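Local coordinates for Lmo2349 protein (Listeria monocytogenes, PDB 4GVO) that probably binds L-cystine or a related amino acid outside the membrane and delivers it to an ABC transporter, as a family 3 solute-binding protein, at residues A[36-41]-A[218-223]; A[200-203]-A[208-211]. All coordinates share one frame; numbering follows the deposited sequence.

Contact 1. Residues A[36-41]-A[218-223]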
ATOM      1  N   VAL A  36       5.596   7.613   6.275  1.00  9.06           N
ATOM      2  CA  VAL A  36       5.768   8.964   6.792  1.00  9.45           C
ATOM      3  C   VAL A  36       7.160   9.164   7.347  1.00  9.50           C
ATOM      4  O   VAL A  36       7.840  10.154   6.996  1.00  9.93           O
ATOM      5  CB  VAL A  36       4.688   9.273   7.809  1.00  9.56           C
ATOM      6  CG1 VAL A  36       4.949  10.623   8.520  1.00 10.93           C
ATOM      7  CG2 VAL A  36       3.325   9.212   7.127  1.00 11.59           C
ATOM      8  N   GLU A  37       7.612   8.226   8.185  1.00 10.05           N
ATOM      9  CA  GLU A  37       8.934   8.330   8.765  1.00 10.23           C
ATOM     10  C   GLU A  37      10.036   8.199   7.716  1.00  9.54           C
ATOM     11  O   GLU A  37      11.070   8.878   7.805  1.00 10.32           O
ATOM     12  CB  GLU A  37       9.104   7.349   9.918  1.00 10.40           C
ATOM     13  CG  GLU A  37       8.126   7.651  11.059  1.00 12.24           C
ATOM     14  CD  GLU A  37       8.253   9.015  11.720  1.00 16.67           C
ATOM     15  OE1 GLU A  37       9.341   9.635  11.665  1.00 17.98           O
ATOM     16  OE2 GLU A  37       7.268   9.464  12.353  1.00 20.49           O
ATOM     17  N   LEU A  38       9.821   7.371   6.689  1.00  9.01           N
ATOM     18  CA  LEU A  38      10.801   7.296   5.598  1.00  8.75           C
ATOM     19  C   LEU A  38      10.918   8.642   4.880  1.00  8.63           C
ATOM     20  O   LEU A  38      12.005   9.090   4.596  1.00  9.69           O
ATOM     21  CB  LEU A  38      10.475   6.168   4.612  1.00  9.52           C
ATOM     22  CG  LEU A  38      11.461   5.988   3.468  1.00  8.73           C
ATOM     23  CD1 LEU A  38      12.870   5.719   3.969  1.00 11.85           C
ATOM     24  CD2 LEU A  38      10.941   4.867   2.598  1.00 11.27           C
ATOM     25  N   VAL A  39       9.804   9.268   4.538  1.00  8.79           N
ATOM     26  CA  VAL A  39       9.823  10.576   3.895  1.00  8.74           C
ATOM     27  C   VAL A  39      10.561  11.595   4.776  1.00  9.44           C
ATOM     28  O   VAL A  39      11.321  12.423   4.288  1.00 10.69           O
ATOM     29  CB  VAL A  39       8.403  11.049   3.521  1.00  9.34           C
ATOM     30  CG1 VAL A  39       8.431  12.514   3.113  1.00 11.85           C
ATOM     31  CG2 VAL A  39       7.850  10.182   2.408  1.00 10.16           C
ATOM     32  N   LYS A  40      10.326  11.576   6.078  1.00  9.67           N
ATOM     33  CA  LYS A  40      11.028  12.495   6.985  0.60  9.96           C
ATOM     34  C   LYS A  40      12.544  12.261   6.990  1.00 10.28           C
ATOM     35  O   LYS A  40      13.328  13.187   7.064  1.00 12.13           O
ATOM     36  CB  LYS A  40      10.443  12.420   8.402  0.60 11.94           C
ATOM     37  CG  LYS A  40       9.016  12.955   8.513  0.60 12.73           C
ATOM     38  CD  LYS A  40       8.501  12.948   9.948  0.60 17.16           C
ATOM     39  CE  LYS A  40       7.185  13.693  10.094  0.60 20.29           C
ATOM     40  NZ  LYS A  40       6.907  13.939  11.545  0.60 25.54           N
ATOM     41  N   GLU A  41      12.950  11.007   6.924  1.00 10.27           N
ATOM     42  CA  GLU A  41      14.357  10.647   6.820  1.00  9.56           C
ATOM     43  C   GLU A  41      14.962  11.116   5.501  1.00 10.19           C
ATOM     44  O   GLU A  41      16.074  11.630   5.462  1.00 12.41           O
ATOM     45  CB  GLU A  41      14.536   9.144   7.038  1.00 10.72           C
ATOM     46  CG  GLU A  41      15.973   8.701   7.127  1.00 14.99           C
ATOM     47  CD  GLU A  41      16.701   9.280   8.341  1.00 16.82           C
ATOM     48  OE1 GLU A  41      16.053   9.551   9.377  1.00 19.88           O
ATOM     49  OE2 GLU A  41      17.919   9.489   8.236  1.00 20.79           O
ATOM     50  N   GLN A 218      18.883   5.577  -1.284  1.00 10.54           N
ATOM     51  CA  GLN A 218      20.022   4.671  -1.351  1.00 12.24           C
ATOM     52  C   GLN A 218      20.929   4.851  -0.138  1.00 11.21           C
ATOM     53  O   GLN A 218      21.448   3.892   0.389  1.00 13.47           O
ATOM     54  CB  GLN A 218      20.826   4.913  -2.629  1.00 13.76           C
ATOM     55  CG  GLN A 218      21.867   3.831  -2.864  1.00 15.05           C
ATOM     56  CD  GLN A 218      21.190   2.477  -3.075  1.00 14.44           C
ATOM     57  OE1 GLN A 218      20.362   2.330  -3.976  1.00 17.00           O
ATOM     58  NE2 GLN A 218      21.525   1.496  -2.253  1.00 15.87           N
ATOM     59  N   SER A 219      21.130   6.091   0.305  1.00 11.73           N
ATOM     60  CA  SER A 219      21.956   6.299   1.507  0.60 12.18           C
ATOM     61  C   SER A 219      21.302   5.740   2.769  1.00 11.77           C
ATOM     62  O   SER A 219      21.986   5.264   3.670  1.00 13.78           O
ATOM     63  CB  SER A 219      22.327   7.775   1.684  0.60 12.91           C
ATOM     64  OG  SER A 219      21.244   8.573   2.074  0.60 12.51           O
ATOM     65  N   ILE A 220      19.979   5.773   2.835  1.00 11.39           N
ATOM     66  CA  ILE A 220      19.210   5.170   3.912  1.00 10.50           C
ATOM     67  C   ILE A 220      19.332   3.648   3.917  1.00 11.58           C
ATOM     68  O   ILE A 220      19.401   3.024   4.975  1.00 11.81           O
ATOM     69  CB  ILE A 220      17.754   5.664   3.813  1.00  9.75           C
ATOM     70  CG1 ILE A 220      17.696   7.166   4.160  1.00 11.32           C
ATOM     71  CG2 ILE A 220      16.777   4.874   4.686  1.00 11.52           C
ATOM     72  CD1 ILE A 220      16.422   7.864   3.693  1.00 11.94           C
ATOM     73  N   ILE A 221      19.320   3.055   2.738  1.00 11.50           N
ATOM     74  CA  ILE A 221      19.635   1.634   2.626  1.00 12.67           C
ATOM     75  C   ILE A 221      21.065   1.362   3.100  1.00 12.84           C
ATOM     76  O   ILE A 221      21.307   0.451   3.921  1.00 14.43           O
ATOM     77  CB  ILE A 221      19.400   1.156   1.180  1.00 13.50           C
ATOM     78  CG1 ILE A 221      17.890   1.075   0.917  1.00 13.86           C
ATOM     79  CG2 ILE A 221      20.132  -0.185   0.945  1.00 14.98           C
ATOM     80  CD1 ILE A 221      17.548   0.964  -0.564  1.00 16.21           C
ATOM     81  N   ASP A 222      21.990   2.141   2.600  1.00 14.44           N
ATOM     82  CA  ASP A 222      23.420   1.811   2.707  1.00 15.51           C
ATOM     83  C   ASP A 222      23.932   1.895   4.152  1.00 15.92           C
ATOM     84  O   ASP A 222      24.847   1.149   4.538  1.00 19.71           O
ATOM     85  CB  ASP A 222      24.278   2.696   1.814  1.00 16.42           C
ATOM     86  CG  ASP A 222      24.122   2.390   0.322  1.00 20.15           C
ATOM     87  OD1 ASP A 222      23.468   1.409  -0.029  1.00 20.54           O
ATOM     88  OD2 ASP A 222      24.635   3.148  -0.517  1.00 26.12           O
ATOM     89  N   ASP A 223      23.336   2.786   4.948  1.00 15.44           N
ATOM     90  CA  ASP A 223      23.726   2.918   6.341  1.00 15.84           C
ATOM     91  C   ASP A 223      22.922   2.087   7.355  1.00 14.46           C
ATOM     92  O   ASP A 223      23.158   2.199   8.561  1.00 18.61           O
ATOM     93  CB  ASP A 223      23.853   4.392   6.738  1.00 16.29           C
ATOM     94  CG  ASP A 223      22.526   5.080   6.977  1.00 15.14           C
ATOM     95  OD1 ASP A 223      21.482   4.396   6.970  1.00 17.71           O
ATOM     96  OD2 ASP A 223      22.558   6.313   7.193  1.00 20.16           O
TER
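Two helical segments, 36-41 and the C-terminal turn of helix 207-222 with the residue that follows it, come closest at Glu-41 and Ile-220, whose CA atoms lie 7.9 Å apart. Ile-220 carries its side of the contact alone, reaching across to two residues one helical turn apart. Its chi1 of -69° swings CG1 opposite the carbonyl carbon, and the extended chi2 then drives the CD1 methyl toward the other helix, where it stops 3.6 Å from CG of Glu-41. The two side chains run antiparallel alongside one another, which lays the CB and CG methylenes of Glu-41 against the end of the isoleucine. The other branch of Ile-220 faces Leu-38: its CG2 is 4.1 Å from CD1 of the leucine, and the two side chains meet at a slant. A beta-branched residue suits this place because one side chain presents separate methyls to two neighbours. Glutamate suits the edge, since its aliphatic stem joins the packing while its carboxylate stays among charges. There the chain bends at chi2 (64°), and OE1 pairs with Lys-44 while OE2 pairs with Arg-45 in salt bridges. Arg-45 also bridges to OD2 of Asp-223, just past the helix end, and thus lies between two acids whose OE2 (Glu-41) and OD2 (Asp-223) are 5.7 Å apart; its positive charge probably eases their mutual repulsion. Around this pair of helices, Leu-38 continues the apolar surface onto Leu-226 of helix 225-234, Thr-225 of that helix touches Ile-220, and Val-39 packs against Phe-51 and Phe-53 of strand 49-55.

Contact 2. Residues A[200-203]-A[208-211]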
ATOM      1  N   PHE A 200       7.865   5.458  -4.476  1.00  8.44           N
ATOM      2  CA  PHE A 200       7.178   6.744  -4.549  1.00  8.22           C
ATOM      3  C   PHE A 200       6.675   7.013  -5.969  1.00  7.87           C
ATOM      4  O   PHE A 200       7.267   6.537  -6.944  1.00  9.71           O
ATOM      5  CB  PHE A 200       8.088   7.880  -4.101  1.00  9.93           C
ATOM      6  CG  PHE A 200       8.594   7.706  -2.700  1.00  9.16           C
ATOM      7  CD1 PHE A 200       7.739   7.897  -1.644  1.00 10.39           C
ATOM      8  CD2 PHE A 200       9.924   7.330  -2.426  1.00 10.19           C
ATOM      9  CE1 PHE A 200       8.152   7.735  -0.356  1.00 10.64           C
ATOM     10  CE2 PHE A 200      10.336   7.115  -1.111  1.00 10.52           C
ATOM     11  CZ  PHE A 200       9.461   7.352  -0.070  1.00 10.69           C
ATOM     12  N   MET A 201       5.592   7.776  -6.064  1.00  8.46           N
ATOM     13  CA  MET A 201       5.060   8.168  -7.330  1.00  8.86           C
ATOM     14  C   MET A 201       5.114   9.655  -7.468  1.00  8.89           C
ATOM     15  O   MET A 201       4.805  10.382  -6.515  1.00  9.18           O
ATOM     16  CB  MET A 201       3.612   7.679  -7.507  1.00  8.21           C
ATOM     17  CG  MET A 201       3.529   6.164  -7.522  1.00  9.18           C
ATOM     18  SD  MET A 201       1.860   5.513  -7.770  1.00  9.94           S
ATOM     19  CE  MET A 201       1.458   6.188  -9.379  1.00 10.36           C
ATOM     20  N   LEU A 202       5.500  10.107  -8.653  1.00  8.30           N
ATOM     21  CA  LEU A 202       5.689  11.535  -8.952  1.00  9.44           C
ATOM     22  C   LEU A 202       5.064  11.852 -10.307  1.00  9.80           C
ATOM     23  O   LEU A 202       4.728  10.983 -11.072  1.00  9.75           O
ATOM     24  CB  LEU A 202       7.187  11.867  -8.994  1.00  9.34           C
ATOM     25  CG  LEU A 202       8.019  11.504  -7.758  1.00  9.52           C
ATOM     26  CD1 LEU A 202       8.653  10.103  -7.870  1.00 12.76           C
ATOM     27  CD2 LEU A 202       9.099  12.567  -7.527  1.00 13.76           C
ATOM     28  N   GLY A 203       4.979  13.137 -10.617  1.00 10.33           N
ATOM     29  CA  GLY A 203       4.661  13.532 -11.985  1.00 10.69           C
ATOM     30  C   GLY A 203       5.793  13.223 -12.924  1.00 10.29           C
ATOM     31  O   GLY A 203       6.953  13.241 -12.525  1.00 11.71           O
ATOM     32  N   LYS A 208      14.155  15.431 -11.680  1.00 11.41           N
ATOM     33  CA  LYS A 208      15.204  15.864 -10.784  1.00 11.52           C
ATOM     34  C   LYS A 208      14.876  15.446  -9.377  1.00 12.01           C
ATOM     35  O   LYS A 208      15.715  14.870  -8.677  1.00 11.96           O
ATOM     36  CB  LYS A 208      15.430  17.410 -10.882  1.00 13.68           C
ATOM     37  CG  LYS A 208      16.452  17.938  -9.900  1.00 18.58           C
ATOM     38  CD  LYS A 208      16.780  19.400 -10.127  1.00 25.81           C
ATOM     39  CE  LYS A 208      17.732  19.893  -9.048  1.00 37.73           C
ATOM     40  NZ  LYS A 208      17.988  21.353  -9.176  1.00 54.06           N
ATOM     41  N   LEU A 209      13.663  15.736  -8.956  1.00 11.71           N
ATOM     42  CA  LEU A 209      13.220  15.317  -7.609  1.00 12.50           C
ATOM     43  C   LEU A 209      13.306  13.803  -7.430  1.00 11.24           C
ATOM     44  O   LEU A 209      13.771  13.304  -6.404  1.00 11.56           O
ATOM     45  CB  LEU A 209      11.816  15.813  -7.335  1.00 11.23           C
ATOM     46  CG  LEU A 209      11.144  15.418  -6.026  1.00 12.14           C
ATOM     47  CD1 LEU A 209      11.983  15.931  -4.858  1.00 14.62           C
ATOM     48  CD2 LEU A 209       9.726  15.993  -5.997  1.00 14.65           C
ATOM     49  N   SER A 210      12.871  13.050  -8.436  1.00 11.28           N
ATOM     50  CA  SER A 210      12.928  11.583  -8.356  1.00  9.97           C
ATOM     51  C   SER A 210      14.359  11.085  -8.144  1.00 10.40           C
ATOM     52  O   SER A 210      14.607  10.178  -7.312  1.00 10.82           O
ATOM     53  CB  SER A 210      12.309  10.980  -9.618  1.00 12.63           C
ATOM     54  OG  SER A 210      12.114   9.609  -9.440  1.00 14.31           O
ATOM     55  N   LYS A 211      15.302  11.674  -8.887  1.00 10.69           N
ATOM     56  CA  LYS A 211      16.715  11.315  -8.723  1.00 10.88           C
ATOM     57  C   LYS A 211      17.232  11.619  -7.309  1.00 12.61           C
ATOM     58  O   LYS A 211      17.969  10.800  -6.741  1.00 11.92           O
ATOM     59  CB  LYS A 211      17.544  12.026  -9.773  1.00 14.15           C
ATOM     60  CG  LYS A 211      18.999  11.629  -9.829  1.00 18.81           C
ATOM     61  CD  LYS A 211      19.714  12.419 -10.913  1.00 24.90           C
ATOM     62  CE  LYS A 211      21.228  12.299 -10.792  1.00 38.47           C
ATOM     63  NZ  LYS A 211      21.929  13.117 -11.837  1.00 50.24           N
TER
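A strand-to-helix connection brings the end of strand 191-202 and the first turn of helix 207-222 against each other, only a few residues apart in the chain. Leu-202, near the end of strand 191-202, supplies the strand's side of the contact, and its CA lies 7.3 Å from that of Ser-210. With CG opposite the carbonyl carbon (chi1 -55°), the leucine sends its two methyls to different helix residues. CD2 packs against the end of Leu-209, 3.8 Å from its CD2 methyl and equally near its CG, with the two side chains inclined to each other. CD1 turns instead to Ser-210, where it meets OG at 3.8 Å, a van der Waals contact with a polar atom, and also touches CB. A forked residue therefore fits the strand end, and a small serine lets the helix lie close to it. Leu-209 is the natural apolar partner, and both leucines also touch Ile-72 of strand 72-73, so the cluster spreads to the neighbouring antiparallel strand of the same sheet. Beside it, Ser-210 rests on Leu-88 and Asn-90, and the backbone of Leu-202 is hydrogen-bonded to that of Leu-88. Next in the chain, Gly-203 N donates to OE1 of Glu-206, tying down the short connection. Apolar packing of a helix onto a sheet through a brief turn is characteristic of the alpha/beta lobes of periplasmic-type binding proteins.

Helix 207-222 serves both contacts: near its start it packs on the strand end in contact 2, and at its far end it meets helix 34-44 in contact 1. The centres are about 15 Å apart, and in sequence both segments of contact 2 fall between those of contact 1. Phe-200, on the strand segment of contact 2, touches helix 34-44, its CE1 lying 3.7 Å from CG2 of Val-39 and its CZ 3.9 Å from CD2 of Leu-38. Neither contact reaches the ligand pocket: the side chains of Leu-38 and Leu-202 are about 14 Å from the bound histidine. The sodium ion is nearer, about 10 Å from the side chain of Glu-41 and about 9 Å from Leu-209's.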